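PDB 1PDU: nuclear hormone receptor HR38 from Drosophila melanogaster, which is an orphan nuclear receptor that mediates an atypical ecdysteroid signalling pathway and, like other family members, probably regulates transcription. Local coordinates for residues Gln50-Leu55 with Phe220-Glu225; Thr106-Cys111 with Thr119-Ser124; Ala154-Thr159 with Gly203-Leu208. All coordinates share one frame; numbering follows the deposited sequence.

All three contacts lie in the ligand-binding domain, a mainly helical fold. Interaction 1 joins helix 45-67 to helix 204-225. Interactions 2 and 3 are nested inside the chain loop that it closes, and interaction 2 ends before interaction 3 begins. Interactions 1 and 2 are neighbours, with centres about 14 Å apart. They touch through F52 and S124, L55 and F110, and L222 and S124. Interaction 3 lies across the centre of the chain from interaction 2, with centres about 23 Å apart. It shares helix 204-225 with interaction 1, yet their nearest atoms are about 14 Å apart. This long helix thus ties two distant parts of the domain together.

Interaction 1. Residues Gln50-Leu55 with Phe220-Glu225; sequences QQFYQL and FYLKLE
The phenol oxygen of Y53 is the polar atom that reaches across this contact, and it reaches the backbone of helix 204-225 at L222 and K223. Y53 OH lies 3.7 Å from L222 CB and 3.6 Å from K223 N. Neither approach is a hydrogen bond. The hydroxyl is buried here and has no polar partner in the model. K223 N belongs to a continuous helix, so its N-H is probably used by the helix itself. Y53 reaches this place because its CG stands opposite its own carbonyl carbon (chi1 -77°). Its ring end therefore comes much closer to the other helix than its CB does. The Y53 and L222 side chains run past each other in opposite directions.

F52 makes the apolar half of the contact. Its CG lies opposite its backbone N (chi1 173°), and the ring extends toward L222. One methyl of L222 does the touching: CD1 is 3.7 Å from F52 CD2 and 3.9 Å from F52 CE2. The methyl approaches the ring obliquely, and the two side chains cross at about a right angle. The F52 ring also makes an edge-to-face pair with F125. Y53 packs on V228 and P231 in the loop beyond helix 204-225. The ammonium of K223 turns away, toward a long, weak ion pair with E235.

The local helix axes come no closer than 12.0 Å, with 131° between their N-to-C directions. The gap is bridged by side chains of helix 45-67, which reach the side chain of L222 and the backbone N of K223. In the nuclear receptor fold these two helices border the region that holds ligand in hormone-binding members. In the related Nurr1 receptor, bulky side chains fill that region, and the aromatic packing here is consistent with that pattern.

Interaction 2. Residues Thr106-Cys111 with Thr119-Ser124; sequences TKLIFC and TQCLRS
This is a buried sulfur-aromatic and apolar contact between the first strand of the small beta hairpin, with the residue just after it, and helix 118-125, which follows the hairpin. C121 carries the helix side. Its SG is 3.7 Å from F110 CZ and 5.1 Å from the centroid of the F110 ring. The sulfur lies 85° off the ring normal, so it meets the ring edge near its plane and not a face. C121 SG stands opposite its own carbonyl carbon (chi1 -59°), which points the thiol at the end of the F110 ring.

L108 adds a looser touch, with CD2 4.3 Å from C121 SG. No hydrogen bond crosses between the two segments. F110 also packs on F93 of helix 78-100 and on L55 and S59 of helix 45-67. L116, in the second strand of the hairpin, touches both F110 and C121. L108 also packs on L97 of helix 78-100.

The hairpin is thus tied to the helices around it through a Cys sulfur-aromatic contact. A short antiparallel hairpin followed by a helix is a familiar part of the nuclear receptor ligand-binding domain.

Interaction 3. Residues Ala154-Thr159 with Gly203-Leu208; sequences ALTLIT and GKLPEL
T156 meets two leucines of the other helix at different angles. Its side chain slants across that of L205 and crosses L208 at about a right angle. The oxygen side leads: T156 OG1 is 3.6 Å from L205 CD2 and 3.8 Å from L208 CD2. The methyl CG2 of T156 adds a touch 4.0 Å from L208 CD2. L205 and L208 lie three residues apart on one helix, and both turn a CD2 methyl to the same threonine.

The polar partner of T156 OG1 lies elsewhere: it is hydrogen-bonded to L152 O, one turn earlier in its own helix. This bond fits its position opposite the carbonyl carbon of T156 (chi1 -60°). The hydroxyl is thus satisfied while its flank packs against methyl groups.

This contact belongs to the layered, mainly helical fold of the nuclear receptor ligand-binding domain. It sets the C-terminal end of helix 146-157 against the first turns of helix 204-225. Helix 78-100 covers the site too, through E91, L92 and L95 on T156, and L95 also touches L208.

L205 uses its other branch for L155. L205 CD1 lies 3.9 Å from L155 CB, so the leucine's two methyls reach two consecutive residues. L155 also packs on Q174 and I177 of helix 167-187. The helix ends at L157. I158 is the centre of an inverse gamma turn, with a weak bond of 3.2 Å from T159 N to L157 O.

Interaction 1. Residues Gln50-Leu55 with Phe220-Glu225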
# COMPACT_ATOMS: atom_id res chain seq x y z
N GLN A 50 2.32 -16.29 -12.28
CA GLN A 50 1.30 -16.89 -11.44
C GLN A 50 1.53 -16.43 -10.00
O GLN A 50 0.63 -15.90 -9.35
CB GLN A 50 1.41 -18.42 -11.55
CG GLN A 50 0.68 -19.22 -10.48
CD GLN A 50 -0.79 -18.89 -10.39
OE1 GLN A 50 -1.43 -18.60 -11.40
NE2 GLN A 50 -1.35 -18.95 -9.18
N GLN A 51 2.75 -16.64 -9.52
CA GLN A 51 3.15 -16.27 -8.17
C GLN A 51 2.96 -14.79 -7.87
O GLN A 51 2.54 -14.42 -6.77
CB GLN A 51 4.62 -16.65 -7.95
CG GLN A 51 5.30 -15.91 -6.80
CD GLN A 51 6.72 -16.41 -6.56
OE1 GLN A 51 6.92 -17.45 -5.92
NE2 GLN A 51 7.70 -15.68 -7.07
N PHE A 52 3.28 -13.95 -8.85
CA PHE A 52 3.14 -12.51 -8.71
C PHE A 52 1.67 -12.13 -8.53
O PHE A 52 1.32 -11.37 -7.63
CB PHE A 52 3.73 -11.80 -9.94
CG PHE A 52 3.49 -10.32 -9.95
CD1 PHE A 52 4.19 -9.49 -9.09
CD2 PHE A 52 2.51 -9.78 -10.77
CE1 PHE A 52 3.91 -8.12 -9.02
CE2 PHE A 52 2.21 -8.42 -10.72
CZ PHE A 52 2.91 -7.58 -9.84
N TYR A 53 0.81 -12.66 -9.38
CA TYR A 53 -0.60 -12.34 -9.27
C TYR A 53 -1.13 -12.75 -7.90
O TYR A 53 -1.81 -11.97 -7.23
CB TYR A 53 -1.40 -13.05 -10.37
CG TYR A 53 -1.28 -12.40 -11.74
CD1 TYR A 53 -0.92 -11.06 -11.86
CD2 TYR A 53 -1.55 -13.12 -12.90
CE1 TYR A 53 -0.81 -10.44 -13.10
CE2 TYR A 53 -1.45 -12.51 -14.17
CZ TYR A 53 -1.07 -11.17 -14.25
OH TYR A 53 -0.95 -10.56 -15.48
N GLN A 54 -0.79 -13.97 -7.49
CA GLN A 54 -1.21 -14.54 -6.22
C GLN A 54 -0.77 -13.66 -5.06
O GLN A 54 -1.55 -13.34 -4.17
CB GLN A 54 -0.59 -15.93 -6.06
CG GLN A 54 -1.16 -16.73 -4.92
CD GLN A 54 -2.66 -16.88 -5.06
OE1 GLN A 54 -3.15 -17.36 -6.10
NE2 GLN A 54 -3.40 -16.47 -4.03
N LEU A 55 0.50 -13.29 -5.10
CA LEU A 55 1.12 -12.44 -4.10
C LEU A 55 0.39 -11.11 -4.02
O LEU A 55 0.04 -10.63 -2.94
CB LEU A 55 2.58 -12.21 -4.49
CG LEU A 55 3.38 -11.21 -3.67
CD1 LEU A 55 3.48 -11.71 -2.23
CD2 LEU A 55 4.77 -11.05 -4.28
N PHE A 220 0.55 -4.26 -16.86
CA PHE A 220 -0.10 -4.31 -18.16
C PHE A 220 0.75 -5.13 -19.10
O PHE A 220 0.22 -5.86 -19.94
CB PHE A 220 -0.28 -2.92 -18.74
CG PHE A 220 -1.04 -2.92 -20.02
CD1 PHE A 220 -2.42 -3.08 -20.01
CD2 PHE A 220 -0.38 -2.79 -21.24
CE1 PHE A 220 -3.14 -3.12 -21.19
CE2 PHE A 220 -1.09 -2.83 -22.42
CZ PHE A 220 -2.48 -2.99 -22.40
N TYR A 221 2.06 -5.01 -18.97
CA TYR A 221 2.96 -5.78 -19.80
C TYR A 221 2.71 -7.27 -19.56
O TYR A 221 2.56 -8.04 -20.51
CB TYR A 221 4.41 -5.44 -19.48
CG TYR A 221 5.40 -6.37 -20.12
CD1 TYR A 221 5.86 -7.50 -19.43
CD2 TYR A 221 5.87 -6.15 -21.41
CE1 TYR A 221 6.76 -8.39 -20.02
CE2 TYR A 221 6.76 -7.03 -22.02
CZ TYR A 221 7.21 -8.15 -21.32
OH TYR A 221 8.10 -9.03 -21.91
N LEU A 222 2.66 -7.68 -18.29
CA LEU A 222 2.42 -9.08 -17.95
C LEU A 222 1.08 -9.56 -18.49
O LEU A 222 0.96 -10.70 -18.93
CB LEU A 222 2.42 -9.27 -16.43
CG LEU A 222 3.74 -8.92 -15.73
CD1 LEU A 222 3.60 -9.22 -14.23
CD2 LEU A 222 4.88 -9.73 -16.35
N LYS A 223 0.07 -8.70 -18.45
CA LYS A 223 -1.25 -9.05 -18.93
C LYS A 223 -1.23 -9.37 -20.43
O LYS A 223 -1.86 -10.33 -20.87
CB LYS A 223 -2.23 -7.92 -18.64
CG LYS A 223 -3.68 -8.22 -18.99
CD LYS A 223 -4.55 -6.99 -18.74
CE LYS A 223 -6.01 -7.27 -19.06
NZ LYS A 223 -6.18 -7.86 -20.42
N LEU A 224 -0.51 -8.57 -21.21
CA LEU A 224 -0.41 -8.81 -22.64
C LEU A 224 0.37 -10.08 -22.91
O LEU A 224 0.04 -10.83 -23.82
CB LEU A 224 0.27 -7.64 -23.35
CG LEU A 224 -0.48 -6.32 -23.41
CD1 LEU A 224 0.36 -5.34 -24.20
CD2 LEU A 224 -1.85 -6.50 -24.07
N GLU A 225 1.43 -10.31 -22.14
CA GLU A 225 2.24 -11.51 -22.33
C GLU A 225 1.26 -12.68 -22.24
O GLU A 225 1.36 -13.65 -22.98
CB GLU A 225 3.30 -11.60 -21.22
CG GLU A 225 4.62 -12.22 -21.65
CD GLU A 225 5.62 -12.38 -20.50
OE1 GLU A 225 6.82 -12.62 -20.78
OE2 GLU A 225 5.20 -12.27 -19.32

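Interaction 2. Residues Thr106-Cys111 with Thr119-Ser124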
# COMPACT_ATOMS: atom_id res chain seq x y z
N THR A 106 18.12 -8.42 1.74
CA THR A 106 17.99 -9.39 0.66
C THR A 106 16.54 -9.81 0.51
O THR A 106 16.07 -10.04 -0.60
CB THR A 106 18.86 -10.64 0.93
OG1 THR A 106 18.32 -11.37 2.03
CG2 THR A 106 20.29 -10.22 1.27
N LYS A 107 15.82 -9.88 1.63
CA LYS A 107 14.42 -10.30 1.61
C LYS A 107 13.44 -9.16 1.31
O LYS A 107 13.80 -7.99 1.27
CB LYS A 107 14.04 -10.91 2.95
CG LYS A 107 14.02 -9.86 4.04
CD LYS A 107 13.60 -10.39 5.38
CE LYS A 107 13.71 -9.28 6.41
NZ LYS A 107 13.10 -9.69 7.68
N LEU A 108 12.18 -9.54 1.12
CA LEU A 108 11.11 -8.59 0.88
C LEU A 108 9.88 -9.27 1.47
O LEU A 108 9.55 -10.40 1.10
CB LEU A 108 10.95 -8.35 -0.62
CG LEU A 108 10.34 -7.02 -1.06
CD1 LEU A 108 10.76 -5.92 -0.10
CD2 LEU A 108 10.79 -6.69 -2.47
N ILE A 109 9.23 -8.61 2.42
CA ILE A 109 8.04 -9.16 3.07
C ILE A 109 6.77 -8.49 2.55
O ILE A 109 6.69 -7.27 2.45
CB ILE A 109 8.11 -8.96 4.60
CG1 ILE A 109 9.33 -9.70 5.16
CG2 ILE A 109 6.85 -9.49 5.27
CD1 ILE A 109 9.59 -9.40 6.64
N PHE A 110 5.77 -9.31 2.24
CA PHE A 110 4.49 -8.79 1.75
C PHE A 110 3.43 -8.93 2.83
O PHE A 110 3.45 -9.88 3.63
CB PHE A 110 4.10 -9.55 0.48
CG PHE A 110 5.14 -9.48 -0.59
CD1 PHE A 110 6.27 -10.29 -0.55
CD2 PHE A 110 5.01 -8.57 -1.64
CE1 PHE A 110 7.24 -10.21 -1.54
CE2 PHE A 110 5.98 -8.48 -2.63
CZ PHE A 110 7.10 -9.30 -2.58
N CYS A 111 2.50 -7.99 2.87
CA CYS A 111 1.48 -8.00 3.92
C CYS A 111 0.59 -9.23 4.00
O CYS A 111 -0.28 -9.32 4.86
CB CYS A 111 0.65 -6.71 3.87
SG CYS A 111 -0.15 -6.36 2.32
N THR A 119 15.59 -10.76 -5.36
CA THR A 119 15.92 -11.29 -6.68
C THR A 119 14.82 -12.13 -7.32
O THR A 119 14.76 -12.23 -8.54
CB THR A 119 17.22 -12.11 -6.63
OG1 THR A 119 17.08 -13.17 -5.67
CG2 THR A 119 18.40 -11.21 -6.25
N GLN A 120 13.95 -12.73 -6.51
CA GLN A 120 12.84 -13.52 -7.06
C GLN A 120 11.74 -12.57 -7.53
O GLN A 120 10.85 -12.96 -8.28
CB GLN A 120 12.25 -14.45 -6.01
CG GLN A 120 13.14 -15.60 -5.57
CD GLN A 120 12.59 -16.31 -4.34
OE1 GLN A 120 12.39 -15.69 -3.29
NE2 GLN A 120 12.36 -17.62 -4.45
N CYS A 121 11.79 -11.32 -7.07
CA CYS A 121 10.79 -10.33 -7.43
C CYS A 121 11.22 -9.52 -8.64
O CYS A 121 10.38 -9.06 -9.43
CB CYS A 121 10.55 -9.38 -6.26
SG CYS A 121 9.98 -10.21 -4.76
N LEU A 122 12.52 -9.33 -8.78
CA LEU A 122 13.05 -8.57 -9.90
C LEU A 122 12.55 -9.24 -11.18
O LEU A 122 12.27 -8.58 -12.18
CB LEU A 122 14.58 -8.58 -9.87
CG LEU A 122 15.26 -7.61 -10.84
CD1 LEU A 122 14.88 -6.18 -10.49
CD2 LEU A 122 16.77 -7.81 -10.79
N ARG A 123 12.42 -10.55 -11.12
CA ARG A 123 11.95 -11.31 -12.27
C ARG A 123 10.53 -10.91 -12.69
O ARG A 123 10.24 -10.76 -13.87
CB ARG A 123 12.00 -12.81 -11.96
N SER A 124 9.64 -10.72 -11.72
CA SER A 124 8.26 -10.36 -12.05
C SER A 124 7.98 -8.87 -11.99
O SER A 124 7.24 -8.34 -12.83
CB SER A 124 7.29 -11.12 -11.15
OG SER A 124 7.63 -10.97 -9.78

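Interaction 3. Residues Ala154-Thr159 with Gly203-Leu208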
# COMPACT_ATOMS: atom_id res chain seq x y z
N ALA A 154 -4.43 5.41 5.22
CA ALA A 154 -5.84 5.76 5.14
C ALA A 154 -6.04 6.91 4.16
O ALA A 154 -7.07 7.00 3.50
CB ALA A 154 -6.36 6.15 6.52
N LEU A 155 -5.03 7.77 4.05
CA LEU A 155 -5.11 8.90 3.13
C LEU A 155 -4.87 8.47 1.69
O LEU A 155 -5.22 9.18 0.76
CB LEU A 155 -4.12 9.99 3.53
CG LEU A 155 -4.52 10.86 4.72
CD1 LEU A 155 -3.40 11.86 4.99
CD2 LEU A 155 -5.84 11.59 4.45
N THR A 156 -4.25 7.31 1.51
CA THR A 156 -4.01 6.81 0.17
C THR A 156 -5.34 6.26 -0.34
O THR A 156 -5.65 6.34 -1.53
CB THR A 156 -2.97 5.68 0.18
OG1 THR A 156 -1.74 6.18 0.71
CG2 THR A 156 -2.74 5.15 -1.23
N LEU A 157 -6.14 5.72 0.58
CA LEU A 157 -7.44 5.15 0.25
C LEU A 157 -8.54 6.20 0.18
O LEU A 157 -9.29 6.26 -0.79
CB LEU A 157 -7.82 4.09 1.29
CG LEU A 157 -9.23 3.53 1.09
CD1 LEU A 157 -9.27 2.71 -0.20
CD2 LEU A 157 -9.63 2.69 2.28
N ILE A 158 -8.63 7.02 1.23
CA ILE A 158 -9.64 8.06 1.30
C ILE A 158 -9.07 9.33 0.66
O ILE A 158 -8.45 10.17 1.32
CB ILE A 158 -10.05 8.32 2.77
CG1 ILE A 158 -10.37 6.98 3.45
CG2 ILE A 158 -11.25 9.25 2.83
CD1 ILE A 158 -11.36 6.13 2.68
N THR A 159 -9.28 9.45 -0.64
CA THR A 159 -8.78 10.58 -1.42
C THR A 159 -9.74 10.80 -2.59
O THR A 159 -10.54 9.93 -2.93
CB THR A 159 -7.36 10.27 -1.98
OG1 THR A 159 -6.87 11.38 -2.73
CG2 THR A 159 -7.39 9.04 -2.90
N GLY A 203 3.68 14.98 1.14
CA GLY A 203 4.35 15.05 -0.15
C GLY A 203 4.79 13.70 -0.65
O GLY A 203 5.27 13.57 -1.78
N LYS A 204 4.65 12.68 0.19
CA LYS A 204 5.02 11.33 -0.19
C LYS A 204 3.91 10.64 -0.99
O LYS A 204 4.17 9.70 -1.74
CB LYS A 204 5.36 10.50 1.05
CG LYS A 204 6.72 10.86 1.64
CD LYS A 204 7.80 10.64 0.59
CE LYS A 204 9.10 11.30 0.99
NZ LYS A 204 9.56 10.80 2.30
N LEU A 205 2.68 11.12 -0.85
CA LEU A 205 1.56 10.51 -1.57
C LEU A 205 1.66 10.68 -3.09
O LEU A 205 1.38 9.75 -3.84
CB LEU A 205 0.22 11.05 -1.04
CG LEU A 205 -0.04 10.71 0.43
CD1 LEU A 205 -1.46 11.07 0.82
CD2 LEU A 205 0.20 9.23 0.66
N PRO A 206 2.06 11.88 -3.56
CA PRO A 206 2.17 12.06 -5.01
C PRO A 206 3.23 11.13 -5.59
O PRO A 206 3.06 10.60 -6.69
CB PRO A 206 2.56 13.53 -5.14
CG PRO A 206 1.89 14.17 -3.94
CD PRO A 206 2.17 13.16 -2.84
N GLU A 207 4.31 10.92 -4.85
CA GLU A 207 5.39 10.04 -5.30
C GLU A 207 4.83 8.64 -5.43
O GLU A 207 5.05 7.96 -6.43
CB GLU A 207 6.55 10.02 -4.30
CG GLU A 207 7.09 11.39 -3.94
CD GLU A 207 8.34 11.32 -3.07
OE1 GLU A 207 8.66 12.35 -2.45
OE2 GLU A 207 8.99 10.26 -3.01
N LEU A 208 4.11 8.21 -4.40
CA LEU A 208 3.49 6.90 -4.39
C LEU A 208 2.58 6.75 -5.62
O LEU A 208 2.56 5.71 -6.27
CB LEU A 208 2.68 6.70 -3.10
CG LEU A 208 1.97 5.35 -2.94
CD1 LEU A 208 3.00 4.22 -2.97
CD2 LEU A 208 1.20 5.33 -1.61